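Local structure of carbohydrate kinase, FGGY (Rhodospirillum rubrum, 3IFR) at residues C81-L86 with H246-L251; A141-I146 with A152-I157. The protein probably phosphorylates the sugar D-xylulose with ATP, as expected for a xylulokinase of the FGGY family of carbohydrate kinases. All coordinates share one frame; numbering follows the deposited sequence.

Interaction 1. Residues C81-L86 with H246-L251; sequences CVTGML and HIASAL
L86 and H246 meet where the loop leaving strand 77-84 passes the start of helix 245-252. The CD2 methyl of L86 comes up to the rim of the imidazole, close to the ring plane, 3.9 Å from ND1 and 4.1 Å from CE1 of H246. The two side chains cross at about a right angle, and the leucine presents one methyl branch rather than its flank. Both residues turn CG into the crowded position between backbone N and carbonyl carbon (chi1 72° for L86, 67° for H246), which brings the leucine methyl and the imidazole together. One face of the ring is taken by CD1 of I247, the next residue in the helix, set 3.5 Å above the plane and offset toward the rim. A bound phosphate ion, probably from the crystallisation liquor, lies about 4 Å from the histidine side chain.

The second touch is lighter: OG1 of T83 stands 4.1 Å from CB of A248. With OG1 opposite its backbone N (chi1 178°), the hydroxyl is hydrogen-bonded to the backbone oxygen of A243, on the neighbouring parallel strand. T83 also touches S437 and A441 of helix 437-448.

Helix 245-252 directly follows that neighbouring strand, 238-244, consistent with the actin-like ATPase fold of FGGY kinases. No hydrogen bond joins the segments; the chemistry implies two light van der Waals touches, each pairing a polar atom (OG1 of T83, ND1 of H246) with a methyl, the second beside a phosphate that may mark a pocket.

Interaction 2. Residues A141-I146 with A152-I157; sequences AKLRWI and AVFGAI
The backbone oxygen of V153, whose side chain meets I146 across the contact, accepts a hydrogen bond from N of A156 at 3.0 Å; the same N-H also reaches O of A152, weakly. Between the segments the nearest polar atom is the backbone oxygen of L143, beside the phenyl ring of F154, 3.7 Å from CE1 and 3.9 Å from CD1 of that ring. It approaches obliquely, a van der Waals touch; no hydrogen bond links the two segments, which bury 207 Å² almost wholly through apolar groups. The same ring also meets I146 at the edge, near the ring plane, with the CG2 branch of I146 3.8 Å from CD1 of F154. That methyl also lies 3.9 Å from CB of F154 and 4.3 Å from CG1 of V153, and so fills the angle between two successive side chains of helix 151-155. The branch reaches this place because CG2 of I146 stands opposite the backbone N, whereas CG1 turns to the other side and borders the edge of the W145 indole. F154 in turn has CG anti to its own N (chi1 -167°), carrying the ring over toward helix 139-149.

L143 adds CG at 4.4 Å from CE1 of F154, and its CD1 lies 4.4 Å from CD1 of I157. From outside the pair, L91 of strand 90-92 touches I146, V153 and I157, while I205 meets F154. On another side of helix 139-149, R144 forms a salt bridge with E120 of helix 111-120.

Two consecutive helices, joined by a one-residue link, thus pack through an apolar seam of isoleucine, leucine, valine and phenylalanine within the N-terminal FGGY family region.

In the fold
After three strands (8-14, 18-25, 29-37) and helix 52-70, the chain enters strand 77-84 in the middle of the N-terminal mixed sheet, where 81-86 supplies one side of interaction 1. It then leaves for a long excursion. Within this, helix 139-149 leads into helix 151-155, and interaction 2 closes a short local loop of five residues. The chain returns through strand 238-244, beside and parallel to 77-84, and enters helix 245-252, so that interaction 1 closes a loop of 159 residues that encloses interaction 2 whole. The two do not touch: their centres lie about 27 Å apart and their nearest atoms about 8 Å. Interaction 1 joins sheet to helix; interaction 2 joins neighbouring helices farther out.

Interaction 1. Residues C81-L86 with H246-L251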
loop_
_atom_site.group_PDB
_atom_site.type_symbol
_atom_site.label_atom_id
_atom_site.label_comp_id
_atom_site.label_asym_id
_atom_site.label_seq_id
_atom_site.Cartn_x
_atom_site.Cartn_y
_atom_site.Cartn_z
ATOM N N CYS A 81 -15.277 -4.765 8.826
ATOM C CA CYS A 81 -14.273 -5.260 7.869
ATOM C C CYS A 81 -12.867 -5.053 8.454
ATOM O O CYS A 81 -12.552 -3.996 9.053
ATOM C CB CYS A 81 -14.419 -4.598 6.490
ATOM S SG CYS A 81 -13.134 -5.056 5.263
ATOM N N VAL A 82 -12.025 -6.064 8.304
ATOM C CA VAL A 82 -10.657 -5.969 8.782
ATOM C C VAL A 82 -9.685 -5.836 7.604
ATOM O O VAL A 82 -9.689 -6.660 6.684
ATOM C CB VAL A 82 -10.281 -7.223 9.592
ATOM C CG1 VAL A 82 -8.879 -7.095 10.160
ATOM C CG2 VAL A 82 -11.280 -7.464 10.735
ATOM N N THR A 83 -8.814 -4.831 7.674
ATOM C CA THR A 83 -7.735 -4.654 6.719
ATOM C C THR A 83 -6.393 -4.681 7.526
ATOM O O THR A 83 -6.394 -4.722 8.772
ATOM C CB THR A 83 -7.959 -3.320 5.975
ATOM O OG1 THR A 83 -6.906 -3.053 5.042
ATOM C CG2 THR A 83 -8.030 -2.169 6.970
ATOM N N GLY A 84 -5.266 -4.696 6.812
ATOM C CA GLY A 84 -3.961 -4.618 7.422
ATOM C C GLY A 84 -2.865 -4.775 6.378
ATOM O O GLY A 84 -3.133 -4.929 5.189
HETATM N N MSE A 85 -1.610 -4.768 6.818
HETATM C CA MSE A 85 -0.496 -4.902 5.876
HETATM C C MSE A 85 -0.463 -6.298 5.203
HETATM O O MSE A 85 -0.956 -7.276 5.754
HETATM C CB MSE A 85 0.816 -4.536 6.567
HETATM C CG MSE A 85 1.561 -5.702 7.223
HETATM SE SE MSE A 85 0.701 -6.646 8.747
HETATM C CE MSE A 85 1.194 -5.479 10.282
ATOM N N LEU A 86 0.095 -6.376 4.005
ATOM C CA LEU A 86 0.253 -7.659 3.315
ATOM C C LEU A 86 1.452 -7.581 2.349
ATOM O O LEU A 86 1.950 -6.491 2.036
ATOM C CB LEU A 86 -1.033 -8.021 2.516
ATOM C CG LEU A 86 -1.367 -7.232 1.236
ATOM C CD1 LEU A 86 -2.500 -7.881 0.423
ATOM C CD2 LEU A 86 -1.721 -5.766 1.557
ATOM N N HIS A 246 -3.418 -1.031 1.436
ATOM C CA HIS A 246 -3.211 0.043 0.512
ATOM C C HIS A 246 -4.373 0.259 -0.461
ATOM O O HIS A 246 -4.650 1.351 -0.804
ATOM C CB HIS A 246 -1.827 -0.026 -0.166
ATOM C CG HIS A 246 -1.652 -1.188 -1.077
ATOM N ND1 HIS A 246 -1.681 -2.480 -0.634
ATOM C CD2 HIS A 246 -1.440 -1.258 -2.403
ATOM C CE1 HIS A 246 -1.504 -3.293 -1.644
ATOM N NE2 HIS A 246 -1.352 -2.577 -2.728
ATOM N N ILE A 247 -5.053 -0.796 -0.849
ATOM C CA ILE A 247 -6.250 -0.729 -1.654
ATOM C C ILE A 247 -7.432 -0.070 -0.899
ATOM O O ILE A 247 -8.161 0.728 -1.477
ATOM C CB ILE A 247 -6.686 -2.130 -2.196
ATOM C CG1 ILE A 247 -5.464 -2.919 -2.679
ATOM C CG2 ILE A 247 -7.705 -1.943 -3.345
ATOM C CD1 ILE A 247 -4.718 -2.178 -3.778
ATOM N N ALA A 248 -7.608 -0.396 0.381
ATOM C CA ALA A 248 -8.669 0.227 1.160
ATOM C C ALA A 248 -8.349 1.706 1.290
ATOM O O ALA A 248 -9.254 2.547 1.245
ATOM C CB ALA A 248 -8.821 -0.417 2.521
ATOM N N SER A 249 -7.064 2.031 1.408
ATOM C CA SER A 249 -6.665 3.435 1.386
ATOM C C SER A 249 -7.025 4.078 0.053
ATOM O O SER A 249 -7.508 5.206 0.022
ATOM C CB SER A 249 -5.179 3.621 1.667
ATOM O OG SER A 249 -4.995 3.997 3.008
ATOM N N ALA A 250 -6.807 3.375 -1.057
ATOM C CA ALA A 250 -7.169 3.971 -2.350
ATOM C C ALA A 250 -8.683 4.258 -2.385
ATOM O O ALA A 250 -9.109 5.363 -2.658
ATOM C CB ALA A 250 -6.747 3.095 -3.501
ATOM N N LEU A 251 -9.486 3.260 -2.084
ATOM C CA LEU A 251 -10.939 3.434 -1.945
ATOM C C LEU A 251 -11.330 4.656 -1.114
ATOM O O LEU A 251 -12.120 5.462 -1.525
ATOM C CB LEU A 251 -11.517 2.194 -1.270
ATOM C CG LEU A 251 -13.033 2.243 -1.165
ATOM C CD1 LEU A 251 -13.625 2.441 -2.559
ATOM C CD2 LEU A 251 -13.568 0.976 -0.469
#

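Interaction 2. Residues A141-I146 with A152-I157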
loop_
_atom_site.group_PDB
_atom_site.type_symbol
_atom_site.label_atom_id
_atom_site.label_comp_id
_atom_site.label_asym_id
_atom_site.label_seq_id
_atom_site.Cartn_x
_atom_site.Cartn_y
_atom_site.Cartn_z
ATOM N N ALA A 141 8.513 -17.177 -1.515
ATOM C CA ALA A 141 9.918 -16.961 -1.156
ATOM C C ALA A 141 10.140 -17.160 0.347
ATOM O O ALA A 141 10.996 -17.941 0.758
ATOM C CB ALA A 141 10.403 -15.589 -1.574
ATOM N N LYS A 142 9.363 -16.462 1.173
ATOM C CA LYS A 142 9.437 -16.692 2.608
ATOM C C LYS A 142 9.217 -18.152 3.003
ATOM O O LYS A 142 9.931 -18.646 3.869
ATOM C CB LYS A 142 8.516 -15.752 3.377
ATOM C CG LYS A 142 9.031 -14.321 3.372
ATOM C CD LYS A 142 7.918 -13.376 3.685
ATOM C CE LYS A 142 8.383 -11.898 3.868
ATOM N NZ LYS A 142 8.295 -11.081 2.631
ATOM N N LEU A 143 8.280 -18.852 2.363
ATOM C CA LEU A 143 8.098 -20.295 2.612
ATOM C C LEU A 143 9.361 -21.135 2.309
ATOM O O LEU A 143 9.789 -21.925 3.155
ATOM C CB LEU A 143 6.908 -20.843 1.840
ATOM C CG LEU A 143 5.637 -21.196 2.603
ATOM C CD1 LEU A 143 5.638 -20.661 4.010
ATOM C CD2 LEU A 143 4.355 -20.781 1.798
ATOM N N ARG A 144 9.974 -20.952 1.131
ATOM C CA ARG A 144 11.219 -21.664 0.792
ATOM C C ARG A 144 12.294 -21.411 1.851
ATOM O O ARG A 144 13.044 -22.315 2.185
ATOM C CB ARG A 144 11.778 -21.205 -0.560
ATOM C CG ARG A 144 11.021 -21.624 -1.768
ATOM C CD ARG A 144 11.091 -23.112 -2.027
ATOM N NE ARG A 144 10.519 -23.421 -3.334
ATOM C CZ ARG A 144 11.195 -23.478 -4.489
ATOM N NH1 ARG A 144 12.507 -23.269 -4.521
ATOM N NH2 ARG A 144 10.549 -23.748 -5.621
ATOM N N TRP A 145 12.398 -20.173 2.352
ATOM C CA TRP A 145 13.411 -19.849 3.367
ATOM C C TRP A 145 13.159 -20.661 4.650
ATOM O O TRP A 145 14.044 -21.314 5.187
ATOM C CB TRP A 145 13.392 -18.359 3.690
ATOM C CG TRP A 145 14.406 -17.962 4.702
ATOM C CD1 TRP A 145 15.641 -17.429 4.458
ATOM C CD2 TRP A 145 14.280 -18.054 6.131
ATOM N NE1 TRP A 145 16.296 -17.205 5.648
ATOM C CE2 TRP A 145 15.480 -17.569 6.687
ATOM C CE3 TRP A 145 13.265 -18.479 6.990
ATOM C CZ2 TRP A 145 15.696 -17.512 8.073
ATOM C CZ3 TRP A 145 13.477 -18.424 8.363
ATOM C CH2 TRP A 145 14.686 -17.960 8.890
ATOM N N ILE A 146 11.934 -20.608 5.132
ATOM C CA ILE A 146 11.533 -21.382 6.269
ATOM C C ILE A 146 11.837 -22.890 6.128
ATOM O O ILE A 146 12.345 -23.519 7.066
ATOM C CB ILE A 146 10.030 -21.174 6.524
ATOM C CG1 ILE A 146 9.802 -19.866 7.261
ATOM C CG2 ILE A 146 9.451 -22.306 7.342
ATOM C CD1 ILE A 146 8.355 -19.515 7.266
ATOM N N ALA A 152 11.638 -27.714 10.981
ATOM C CA ALA A 152 10.655 -28.187 11.968
ATOM C C ALA A 152 9.407 -27.302 11.958
ATOM O O ALA A 152 8.273 -27.801 12.022
ATOM C CB ALA A 152 11.257 -28.268 13.373
ATOM N N VAL A 153 9.605 -25.990 11.870
ATOM C CA VAL A 153 8.457 -25.125 11.644
ATOM C C VAL A 153 7.756 -25.568 10.377
ATOM O O VAL A 153 6.545 -25.815 10.373
ATOM C CB VAL A 153 8.859 -23.656 11.548
ATOM C CG1 VAL A 153 7.637 -22.784 11.261
ATOM C CG2 VAL A 153 9.482 -23.241 12.899
ATOM N N PHE A 154 8.535 -25.724 9.312
ATOM C CA PHE A 154 7.976 -26.028 8.009
ATOM C C PHE A 154 7.113 -27.282 7.996
ATOM O O PHE A 154 6.043 -27.308 7.360
ATOM C CB PHE A 154 9.064 -26.142 6.951
ATOM C CG PHE A 154 8.537 -26.152 5.554
ATOM C CD1 PHE A 154 8.171 -24.960 4.923
ATOM C CD2 PHE A 154 8.398 -27.338 4.861
ATOM C CE1 PHE A 154 7.685 -24.953 3.627
ATOM C CE2 PHE A 154 7.917 -27.346 3.564
ATOM C CZ PHE A 154 7.538 -26.133 2.940
ATOM N N GLY A 155 7.571 -28.320 8.678
ATOM C CA GLY A 155 6.862 -29.591 8.621
ATOM C C GLY A 155 5.564 -29.546 9.420
ATOM O O GLY A 155 4.630 -30.320 9.184
ATOM N N ALA A 156 5.501 -28.628 10.379
ATOM C CA ALA A 156 4.284 -28.494 11.180
ATOM C C ALA A 156 3.186 -27.601 10.578
ATOM O O ALA A 156 2.172 -27.411 11.223
ATOM C CB ALA A 156 4.622 -27.982 12.538
ATOM N N ILE A 157 3.396 -27.043 9.379
ATOM C CA ILE A 157 2.477 -26.050 8.815
ATOM C C ILE A 157 1.198 -26.670 8.287
ATOM O O ILE A 157 1.208 -27.435 7.317
ATOM C CB ILE A 157 3.092 -25.239 7.647
ATOM C CG1 ILE A 157 4.303 -24.402 8.099
ATOM C CG2 ILE A 157 2.059 -24.302 7.049
ATOM C CD1 ILE A 157 5.097 -23.859 6.975
#